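Local coordinates for protein chintase (Rhizomucor miehei, PDB 5YUQ) that hydrolyses chitin as a family 18 glycoside hydrolase from a thermophilic fungus, with an active site that forms a genuine tunnel, at residues 325-328 with 334-337; 304-307 with 312-315; 72-77 with 122-127. One frame throughout, in Å; residues are numbered along the deposited sequence.

Interaction 1 of 3, residues 325-328 with 334-337; sequences SFDD and DKVD
D327 and K335 meet in a single buried salt bridge, with K335 NZ 2.7 Å from D327 OD1. The ammonium approaches on the syn side of that oxygen and lies 16° out of the carboxylate plane. Only OD1 is bonded across the contact, since D327 OD2 stays 3.7 Å from NZ. The two side chains cross at about a right angle. K335 runs extended through its middle and bends at the last torsion (chi4 75°), which swings NZ onto D327 OD1; K335 CE lies 3.5 Å from the same oxygen. Both charged groups have second partners: D327 OD1 also accepts a hydrogen bond from S331 OG, and K335 NZ also donates to A195 O. OD1 thus faces two donors, an arrangement that would probably favour the ionised carboxylate in this buried place. S331 OG also bonds D328 N, tying the acid to the start of the helix, where D328 occupies the N-cap and its side chain caps a backbone N. The bridge joins the loop after strand 322-325 to helix 329-341, which leads to barrel strand 346-350. P233 of strand 228-240 lies against D327, L230 and V232 of that strand against K335, and T312 of strand 312-317 touches both.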
loop_
_atom_site.group_PDB
_atom_site.type_symbol
_atom_site.label_atom_id
_atom_site.label_comp_id
_atom_site.label_asym_id
_atom_site.label_seq_id
_atom_site.Cartn_x
_atom_site.Cartn_y
_atom_site.Cartn_z
ATOM N N SER A 325 -12.763 -8.095 7.269
ATOM C CA SER A 325 -12.118 -8.713 6.122
ATOM C C SER A 325 -10.634 -8.660 6.403
ATOM O O SER A 325 -10.110 -7.601 6.740
ATOM C CB SER A 325 -12.414 -7.951 4.836
ATOM O OG SER A 325 -11.557 -8.435 3.804
ATOM N N PHE A 326 -9.952 -9.789 6.271
ATOM C CA PHE A 326 -8.525 -9.816 6.582
ATOM C C PHE A 326 -7.737 -10.740 5.677
ATOM O O PHE A 326 -8.280 -11.271 4.710
ATOM C CB PHE A 326 -8.270 -10.117 8.075
ATOM C CG PHE A 326 -8.719 -11.490 8.546
ATOM C CD1 PHE A 326 -10.068 -11.794 8.687
ATOM C CD2 PHE A 326 -7.773 -12.454 8.912
ATOM C CE1 PHE A 326 -10.474 -13.047 9.151
ATOM C CE2 PHE A 326 -8.172 -13.706 9.375
ATOM C CZ PHE A 326 -9.520 -14.003 9.500
ATOM N N ASP A 327 -6.449 -10.893 5.971
ATOM C CA ASP A 327 -5.620 -11.857 5.271
ATOM C C ASP A 327 -4.903 -12.727 6.273
ATOM O O ASP A 327 -4.488 -12.255 7.332
ATOM C CB ASP A 327 -4.619 -11.160 4.359
ATOM C CG ASP A 327 -5.208 -10.869 3.010
ATOM O OD1 ASP A 327 -5.140 -11.761 2.137
ATOM O OD2 ASP A 327 -5.778 -9.771 2.828
ATOM N N ASP A 328 -4.795 -14.009 5.945
ATOM C CA ASP A 328 -4.120 -14.954 6.825
ATOM C C ASP A 328 -3.054 -15.706 6.044
ATOM O O ASP A 328 -2.711 -15.319 4.926
ATOM C CB ASP A 328 -5.116 -15.908 7.497
ATOM C CG ASP A 328 -6.012 -16.633 6.506
ATOM O OD1 ASP A 328 -5.728 -16.610 5.295
ATOM O OD2 ASP A 328 -7.011 -17.258 6.947
ATOM N N ASP A 334 -2.024 -17.662 -1.288
ATOM C CA ASP A 334 -2.748 -17.649 -2.554
ATOM C C ASP A 334 -2.349 -16.465 -3.424
ATOM O O ASP A 334 -2.263 -16.581 -4.648
ATOM C CB ASP A 334 -4.260 -17.661 -2.301
ATOM C CG ASP A 334 -4.735 -18.969 -1.734
ATOM O OD1 ASP A 334 -3.999 -19.977 -1.825
ATOM O OD2 ASP A 334 -5.859 -18.997 -1.179
ATOM N N LYS A 335 -2.089 -15.333 -2.781
ATOM C CA LYS A 335 -1.571 -14.159 -3.476
ATOM C C LYS A 335 -0.179 -14.421 -4.036
ATOM O O LYS A 335 0.125 -14.011 -5.157
ATOM C CB LYS A 335 -1.566 -12.951 -2.530
ATOM C CG LYS A 335 -2.958 -12.372 -2.283
ATOM C CD LYS A 335 -2.968 -11.414 -1.101
ATOM C CE LYS A 335 -4.281 -10.646 -1.017
ATOM N NZ LYS A 335 -5.428 -11.468 -0.492
ATOM N N VAL A 336 0.659 -15.111 -3.265
ATOM C CA VAL A 336 2.005 -15.449 -3.731
ATOM C C VAL A 336 1.938 -16.400 -4.918
ATOM O O VAL A 336 2.652 -16.210 -5.907
ATOM C CB VAL A 336 2.855 -16.062 -2.604
ATOM C CG1 VAL A 336 4.130 -16.686 -3.166
ATOM C CG2 VAL A 336 3.189 -15.002 -1.565
ATOM N N ASP A 337 1.064 -17.404 -4.829
ATOM C CA ASP A 337 0.886 -18.358 -5.922
ATOM C C ASP A 337 0.481 -17.616 -7.194
ATOM O O ASP A 337 0.990 -17.892 -8.284
ATOM C CB ASP A 337 -0.180 -19.410 -5.572
ATOM C CG ASP A 337 0.216 -20.305 -4.401
ATOM O OD1 ASP A 337 1.419 -20.460 -4.111
ATOM O OD2 ASP A 337 -0.705 -20.865 -3.766
#

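Interaction 2 of 3, residues 304-307 with 312-315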
loop_
_atom_site.group_PDB
_atom_site.type_symbol
_atom_site.label_atom_id
_atom_site.label_comp_id
_atom_site.label_asym_id
_atom_site.label_seq_id
_atom_site.Cartn_x
_atom_site.Cartn_y
_atom_site.Cartn_z
ATOM N N THR A 304 -15.675 -17.178 11.956
ATOM C CA THR A 304 -14.840 -16.997 10.766
ATOM C C THR A 304 -15.372 -17.749 9.538
ATOM O O THR A 304 -15.973 -18.816 9.663
ATOM C CB THR A 304 -13.375 -17.375 11.060
ATOM O OG1 THR A 304 -12.908 -16.611 12.177
ATOM C CG2 THR A 304 -12.484 -17.079 9.869
ATOM N N TYR A 305 -15.154 -17.165 8.359
ATOM C CA TYR A 305 -15.582 -17.720 7.084
ATOM C C TYR A 305 -14.464 -17.553 6.069
ATOM O O TYR A 305 -13.454 -16.902 6.335
ATOM C CB TYR A 305 -16.803 -16.965 6.565
ATOM C CG TYR A 305 -18.011 -17.001 7.475
ATOM C CD1 TYR A 305 -18.937 -18.030 7.381
ATOM C CD2 TYR A 305 -18.236 -16.001 8.407
ATOM C CE1 TYR A 305 -20.050 -18.072 8.208
ATOM C CE2 TYR A 305 -19.347 -16.042 9.245
ATOM C CZ TYR A 305 -20.248 -17.073 9.125
ATOM O OH TYR A 305 -21.357 -17.115 9.947
ATOM N N TRP A 306 -14.653 -18.138 4.896
ATOM C CA TRP A 306 -13.723 -17.934 3.795
ATOM C C TRP A 306 -14.542 -17.491 2.614
ATOM O O TRP A 306 -15.600 -18.060 2.338
ATOM C CB TRP A 306 -12.995 -19.231 3.456
ATOM C CG TRP A 306 -12.071 -19.127 2.257
ATOM C CD1 TRP A 306 -12.366 -19.449 0.966
ATOM C CD2 TRP A 306 -10.707 -18.694 2.265
ATOM N NE1 TRP A 306 -11.263 -19.232 0.162
ATOM C CE2 TRP A 306 -10.232 -18.776 0.943
ATOM C CE3 TRP A 306 -9.838 -18.253 3.268
ATOM C CZ2 TRP A 306 -8.927 -18.423 0.598
ATOM C CZ3 TRP A 306 -8.550 -17.905 2.929
ATOM C CH2 TRP A 306 -8.100 -17.998 1.608
ATOM N N ASP A 307 -14.072 -16.462 1.916
ATOM C CA ASP A 307 -14.750 -16.032 0.707
ATOM C C ASP A 307 -14.040 -16.629 -0.500
ATOM O O ASP A 307 -12.912 -16.243 -0.826
ATOM C CB ASP A 307 -14.769 -14.513 0.598
ATOM C CG ASP A 307 -15.419 -14.046 -0.675
ATOM O OD1 ASP A 307 -16.551 -14.488 -0.955
ATOM O OD2 ASP A 307 -14.806 -13.249 -1.415
ATOM N N THR A 312 -10.104 -14.786 0.356
ATOM C CA THR A 312 -9.711 -14.170 1.626
ATOM C C THR A 312 -10.643 -14.592 2.751
ATOM O O THR A 312 -11.812 -14.896 2.504
ATOM C CB THR A 312 -9.723 -12.624 1.554
ATOM O OG1 THR A 312 -11.034 -12.165 1.199
ATOM C CG2 THR A 312 -8.723 -12.111 0.521
ATOM N N PRO A 313 -10.130 -14.587 3.989
ATOM C CA PRO A 313 -10.973 -14.922 5.142
ATOM C C PRO A 313 -11.764 -13.703 5.576
ATOM O O PRO A 313 -11.356 -12.568 5.326
ATOM C CB PRO A 313 -9.946 -15.267 6.221
ATOM C CG PRO A 313 -8.774 -14.370 5.882
ATOM C CD PRO A 313 -8.721 -14.375 4.373
ATOM N N TYR A 314 -12.897 -13.937 6.222
ATOM C CA TYR A 314 -13.598 -12.846 6.858
ATOM C C TYR A 314 -14.274 -13.389 8.091
ATOM O O TYR A 314 -14.423 -14.600 8.238
ATOM C CB TYR A 314 -14.601 -12.178 5.908
ATOM C CG TYR A 314 -15.736 -13.058 5.440
ATOM C CD1 TYR A 314 -15.571 -13.939 4.375
ATOM C CD2 TYR A 314 -16.984 -12.980 6.036
ATOM C CE1 TYR A 314 -16.617 -14.728 3.935
ATOM C CE2 TYR A 314 -18.029 -13.762 5.603
ATOM C CZ TYR A 314 -17.843 -14.637 4.564
ATOM O OH TYR A 314 -18.886 -15.419 4.140
ATOM N N ALA A 315 -14.644 -12.499 8.999
ATOM C CA ALA A 315 -15.224 -12.938 10.255
ATOM C C ALA A 315 -16.319 -11.977 10.667
ATOM O O ALA A 315 -16.259 -10.788 10.367
ATOM C CB ALA A 315 -14.149 -13.037 11.333
HETATM O O HOH W 1 -18.491 -16.978 2.212
#
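The rings of Y305 and Y314 lie nearly parallel, 18° between planes, but so displaced that little of one ring lies over the other, with centroids 5.2 Å from each other. What sits over the Y314 face is instead the Y305 methylene: CB stands 3.5 Å from the ring centroid, a CH-pi contact offset toward CZ. Y314 reaches this place because its CG lies between backbone N and carbonyl carbon (chi1 64°), which sends the ring across to the partner strand. There D307 N meets the ring edge in its plane, and a water in that plane links Y314 OH to W306 O. This is an antiparallel beta hairpin, 302-307 with 312-317, consistent with the alpha+beta insertion domain that many family 18 chitinases carry between the last two barrel strands. Y305 N donates to Y314 O at 2.7 Å, and Y314 N returns the bond to Y305 O at 3.0 Å. D307 N reaches T312 O at 2.8 Å, whereas its reciprocal, T312 N to D307 O, is weak. On the other face, with T304, P313 and A315, the W306 indole lies over the T312 backbone, T312 N being 3.8 Å above its plane, while CZ3 touches P313 CD at 3.8 Å.

Interaction 3 of 3, residues 72-77 with 122-127; sequences YFSDLL and ENDTAN
D124 and S74 join two helices on the flank of the family 18 (beta/alpha)8 barrel: the short helix 73-78, in the connection after strand 59-65, and helix 124-139, which follows strand 101-105. D124 stands at the first turn of its helix. From its CB the chain leaves with CG anti to the carbonyl carbon (chi1 -80°), a torsion that brings the carboxylate up against S74. CG itself comes within 3.8 Å of S74 CB. At the tip the two oxygens divide the work. OD1 accepts the S74 hydroxyl at 2.7 Å through its syn lone pair, and S74 can deliver that proton because its OG stands anti to the backbone N (chi1 -180°). OD1 takes a second hydrogen from a water 2.8 Å away. OD2 lies 3.6 Å from S74 CB but is held by N110 N and D121 N, so the carboxylate is gripped at both ends and its rotation is fixed. W106, in the segment just after strand 101-105 where the family has its catalytic acid, packs on D124 and stacks with the F73 ring; D124 thus belongs to the surroundings of that strand end. One turn along, L77 and N127 continue the interface with an apolar touch, CB to CB at 3.8 Å, and L77 CD1 meets N127 O at 3.7 Å. The water bound to D124 OD1 completes the link: it donates its other hydrogen to S74 O and accepts a hydrogen bond from N127 ND2 at 2.9 Å.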
loop_
_atom_site.group_PDB
_atom_site.type_symbol
_atom_site.label_atom_id
_atom_site.label_comp_id
_atom_site.label_asym_id
_atom_site.label_seq_id
_atom_site.Cartn_x
_atom_site.Cartn_y
_atom_site.Cartn_z
ATOM N N TYR A 72 1.708 18.141 -1.694
ATOM C CA TYR A 72 2.466 19.089 -2.492
ATOM C C TYR A 72 3.134 18.545 -3.739
ATOM O O TYR A 72 3.737 19.316 -4.469
ATOM C CB TYR A 72 3.502 19.804 -1.614
ATOM C CG TYR A 72 2.858 20.538 -0.472
ATOM C CD1 TYR A 72 2.045 21.638 -0.704
ATOM C CD2 TYR A 72 3.047 20.125 0.835
ATOM C CE1 TYR A 72 1.431 22.305 0.341
ATOM C CE2 TYR A 72 2.442 20.793 1.890
ATOM C CZ TYR A 72 1.640 21.881 1.630
ATOM O OH TYR A 72 1.031 22.549 2.666
ATOM N N PHE A 73 3.038 17.238 -3.989
ATOM C CA PHE A 73 3.651 16.659 -5.190
ATOM C C PHE A 73 3.277 17.431 -6.460
ATOM O O PHE A 73 4.146 17.801 -7.250
ATOM C CB PHE A 73 3.234 15.199 -5.374
ATOM C CG PHE A 73 4.077 14.202 -4.614
ATOM C CD1 PHE A 73 5.342 13.859 -5.058
ATOM C CD2 PHE A 73 3.567 13.563 -3.498
ATOM C CE1 PHE A 73 6.108 12.917 -4.369
ATOM C CE2 PHE A 73 4.326 12.624 -2.810
ATOM C CZ PHE A 73 5.588 12.304 -3.243
ATOM N N SER A 74 1.988 17.678 -6.663
ATOM C CA SER A 74 1.558 18.347 -7.891
ATOM C C SER A 74 2.167 19.736 -8.016
ATOM O O SER A 74 2.745 20.061 -9.045
ATOM C CB SER A 74 0.034 18.428 -7.956
ATOM O OG SER A 74 -0.374 19.075 -9.157
ATOM N N ASP A 75 2.055 20.542 -6.962
ATOM C CA ASP A 75 2.642 21.882 -6.970
ATOM C C ASP A 75 4.149 21.842 -7.186
ATOM O O ASP A 75 4.693 22.627 -7.960
ATOM C CB ASP A 75 2.344 22.608 -5.655
ATOM C CG ASP A 75 0.892 23.009 -5.517
ATOM O OD1 ASP A 75 0.165 23.021 -6.536
ATOM O OD2 ASP A 75 0.475 23.319 -4.380
ATOM N N LEU A 76 4.823 20.930 -6.493
ATOM C CA LEU A 76 6.272 20.837 -6.590
ATOM C C LEU A 76 6.723 20.549 -8.013
ATOM O O LEU A 76 7.675 21.156 -8.494
ATOM C CB LEU A 76 6.812 19.766 -5.640
ATOM C CG LEU A 76 6.759 20.108 -4.148
ATOM C CD1 LEU A 76 7.193 18.909 -3.299
ATOM C CD2 LEU A 76 7.647 21.305 -3.850
ATOM N N LEU A 77 6.031 19.641 -8.695
ATOM C CA LEU A 77 6.509 19.180 -10.001
ATOM C C LEU A 77 6.066 20.033 -11.189
ATOM O O LEU A 77 6.652 19.928 -12.261
ATOM C CB LEU A 77 6.118 17.720 -10.245
ATOM C CG LEU A 77 6.591 16.730 -9.179
ATOM C CD1 LEU A 77 6.245 15.307 -9.591
ATOM C CD2 LEU A 77 8.082 16.880 -8.955
ATOM N N GLU A 122 -3.470 18.588 -14.401
ATOM C CA GLU A 122 -3.632 17.689 -15.542
ATOM C C GLU A 122 -2.331 16.992 -15.918
ATOM O O GLU A 122 -2.351 15.871 -16.421
ATOM C CB GLU A 122 -4.125 18.455 -16.775
ATOM C CG GLU A 122 -5.467 19.122 -16.621
ATOM C CD GLU A 122 -5.700 20.169 -17.691
ATOM O OE1 GLU A 122 -5.016 20.114 -18.740
ATOM O OE2 GLU A 122 -6.551 21.060 -17.474
ATOM N N ASN A 123 -1.205 17.661 -15.686
ATOM C CA ASN A 123 0.090 17.142 -16.101
ATOM C C ASN A 123 0.762 16.282 -15.045
ATOM O O ASN A 123 1.915 15.895 -15.218
ATOM C CB ASN A 123 1.057 18.275 -16.468
ATOM C CG ASN A 123 0.653 19.009 -17.714
ATOM O OD1 ASN A 123 -0.079 18.484 -18.553
ATOM N ND2 ASN A 123 1.137 20.233 -17.849
ATOM N N ASP A 124 0.053 15.974 -13.967
ATOM C CA ASP A 124 0.677 15.266 -12.846
ATOM C C ASP A 124 1.437 14.004 -13.239
ATOM O O ASP A 124 2.582 13.815 -12.830
ATOM C CB ASP A 124 -0.356 14.922 -11.778
ATOM C CG ASP A 124 -0.675 16.093 -10.872
ATOM O OD1 ASP A 124 0.025 17.136 -10.946
ATOM O OD2 ASP A 124 -1.617 15.958 -10.076
ATOM N N THR A 125 0.813 13.147 -14.039
ATOM C CA THR A 125 1.439 11.873 -14.367
ATOM C C THR A 125 2.666 12.053 -15.250
ATOM O O THR A 125 3.687 11.411 -15.022
ATOM C CB THR A 125 0.428 10.871 -14.953
ATOM O OG1 THR A 125 -0.541 10.547 -13.941
ATOM C CG2 THR A 125 1.132 9.593 -15.374
ATOM N N ALA A 126 2.587 12.953 -16.229
ATOM C CA ALA A 126 3.755 13.249 -17.058
ATOM C C ALA A 126 4.885 13.818 -16.196
ATOM O O ALA A 126 6.062 13.507 -16.403
ATOM C CB ALA A 126 3.383 14.230 -18.166
ATOM N N ASN A 127 4.518 14.663 -15.236
ATOM C CA ASN A 127 5.503 15.303 -14.371
ATOM C C ASN A 127 6.133 14.311 -13.410
ATOM O O ASN A 127 7.303 14.438 -13.051
ATOM C CB ASN A 127 4.864 16.459 -13.590
ATOM C CG ASN A 127 4.543 17.652 -14.473
ATOM O OD1 ASN A 127 5.056 17.773 -15.591
ATOM N ND2 ASN A 127 3.708 18.545 -13.967
HETATM O O HOH W 2 2.607 18.205 -11.303
#

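Overall arrangement
Interactions 1 and 2 are neighbours, their centres 11 Å apart, and they touch directly: F326 N lies 3.3 Å from P313 O, a probable hydrogen bond, and T312 CG2 packs 3.5 Å from K335 NZ. Together they tie the hairpin 302-317 through strand 322-325 to helix 329-341, joining the probable insertion to the barrel. Interaction 3 lies on the opposite side of the chain's centre, with its centre 34 Å from that of interaction 1 and 40 Å from that of interaction 2. Through W106 it borders the end of strand 101-105, where the catalytic acid of the family probably lies. A disulfide, C117 to C274, links the loop preceding segment 122-127 to the later region between strands 228-240 and 284-286.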